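Local coordinates for actin-binding protein (PDB 1HQZ), which binds actin filaments through this N-terminal cofilin-homology domain and regulates actin assembly by the ARP2/3 complex, which it recruits to filament sides, at residues A[126-129]-A[130-134]. Residues are numbered along the deposited sequence; the frame is centred on the assembly and turned at random.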
loop_
_atom_site.group_PDB
_atom_site.type_symbol
_atom_site.label_atom_id
_atom_site.label_comp_id
_atom_site.label_asym_id
_atom_site.label_seq_id
_atom_site.Cartn_x
_atom_site.Cartn_y
_atom_site.Cartn_z
ATOM N N LEU A 126 7.160 3.859 9.223
ATOM C CA LEU A 126 5.705 3.800 9.297
ATOM C C LEU A 126 5.156 4.306 10.635
ATOM O O LEU A 126 4.290 3.676 11.246
ATOM C CB LEU A 126 5.234 2.362 9.044
ATOM C CG LEU A 126 5.629 1.706 7.707
ATOM C CD1 LEU A 126 5.263 0.222 7.715
ATOM C CD2 LEU A 126 4.924 2.412 6.560
ATOM N N ASP A 127 5.663 5.445 11.096
ATOM C CA ASP A 127 5.168 6.016 12.344
ATOM C C ASP A 127 3.797 6.610 12.050
ATOM O O ASP A 127 3.660 7.457 11.174
ATOM C CB ASP A 127 6.112 7.108 12.853
ATOM C CG ASP A 127 5.523 7.876 14.022
ATOM O OD1 ASP A 127 5.309 7.257 15.088
ATOM O OD2 ASP A 127 5.262 9.092 13.866
ATOM N N GLU A 128 2.786 6.169 12.787
ATOM C CA GLU A 128 1.420 6.628 12.564
ATOM C C GLU A 128 1.199 8.142 12.572
ATOM O O GLU A 128 0.486 8.672 11.717
ATOM C CB GLU A 128 0.465 5.953 13.561
ATOM C CG GLU A 128 -0.991 6.356 13.375
ATOM C CD GLU A 128 -1.968 5.411 14.065
ATOM O OE1 GLU A 128 -1.562 4.729 15.025
ATOM O OE2 GLU A 128 -3.148 5.369 13.648
ATOM N N ASN A 129 1.799 8.848 13.522
ATOM C CA ASN A 129 1.612 10.297 13.577
ATOM C C ASN A 129 2.282 11.025 12.419
ATOM O O ASN A 129 1.739 11.984 11.877
ATOM C CB ASN A 129 2.117 10.847 14.911
ATOM C CG ASN A 129 1.195 10.495 16.061
ATOM O OD1 ASN A 129 -0.022 10.724 15.992
ATOM N ND2 ASN A 129 1.760 9.941 17.128
ATOM N N GLU A 130 3.472 10.576 12.054
ATOM C CA GLU A 130 4.200 11.172 10.951
ATOM C C GLU A 130 3.365 11.055 9.665
ATOM O O GLU A 130 3.259 12.005 8.884
ATOM C CB GLU A 130 5.542 10.449 10.798
ATOM C CG GLU A 130 6.094 10.407 9.381
ATOM C CD GLU A 130 6.800 11.680 8.973
ATOM O OE1 GLU A 130 6.239 12.778 9.186
ATOM O OE2 GLU A 130 7.918 11.574 8.424
ATOM N N LEU A 131 2.759 9.889 9.460
ATOM C CA LEU A 131 1.958 9.657 8.267
ATOM C C LEU A 131 0.632 10.406 8.292
ATOM O O LEU A 131 0.176 10.903 7.255
ATOM C CB LEU A 131 1.719 8.153 8.074
ATOM C CG LEU A 131 2.961 7.296 7.775
ATOM C CD1 LEU A 131 2.567 5.833 7.702
ATOM C CD2 LEU A 131 3.592 7.727 6.469
ATOM N N LEU A 132 0.005 10.488 9.463
ATOM C CA LEU A 132 -1.265 11.194 9.558
ATOM C C LEU A 132 -1.038 12.668 9.228
ATOM O O LEU A 132 -1.938 13.359 8.746
ATOM C CB LEU A 132 -1.868 11.036 10.963
ATOM C CG LEU A 132 -2.364 9.628 11.329
ATOM C CD1 LEU A 132 -2.913 9.628 12.738
ATOM C CD2 LEU A 132 -3.443 9.185 10.351
ATOM N N MET A 133 0.183 13.137 9.474
ATOM C CA MET A 133 0.546 14.521 9.190
ATOM C C MET A 133 0.708 14.714 7.689
ATOM O O MET A 133 0.230 15.699 7.124
ATOM C CB MET A 133 1.854 14.881 9.880
ATOM C CG MET A 133 2.272 16.306 9.643
ATOM S SD MET A 133 3.915 16.608 10.275
ATOM C CE MET A 133 4.906 16.096 8.835
ATOM N N LYS A 134 1.397 13.770 7.052
ATOM C CA LYS A 134 1.606 13.824 5.607
ATOM C C LYS A 134 0.262 13.761 4.891
ATOM O O LYS A 134 0.047 14.436 3.883
ATOM C CB LYS A 134 2.488 12.659 5.147
ATOM C CG LYS A 134 3.914 12.752 5.632
ATOM C CD LYS A 134 4.797 11.727 4.945
ATOM C CE LYS A 134 6.247 11.856 5.384
ATOM N NZ LYS A 134 7.142 11.124 4.437
#
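L126, just ahead of a helix, meets L131 in its first turn, where CD2 of L126 comes to 4.3 Å from CD1 of L131. Both side chains are buried against the sheet: L126 reaches I84 and W86 while L131 reaches I82 and V118, so the hydrophobic pair seats the beginning of the helix on strands 80-86 and 116-120. D127 follows as the N-cap. Its chi1 of 171° turns the carboxylate away from its own backbone N, and the group reaches forward to the open amide end of the first turn. There OD2 of D127 accepts E130 N at 2.9 Å. The N-H approaches from above the carboxylate plane, 39° out of it. The carbonyl of the same residue opens the helical ladder, D127 O taking L131 N at 3.1 Å. This is a classic N-cap, here beginning helix 128-136, the last helix of the ADF-homology fold. The acidic side chain of D127 sits at the N-terminal end of the helix, where the dipole would probably favour negative charge. E128 lies on another face of the helix, running alongside L132 in the same direction, with CG 3.8 Å from L132 CD1; both also touch F52 in helix 52-56. E128 O receives L132 N at 2.9 Å. N129 continues the ladder on the exposed side, where its O accepts M133 N at 3.1 Å, a more bent bond of 139° at the hydrogen.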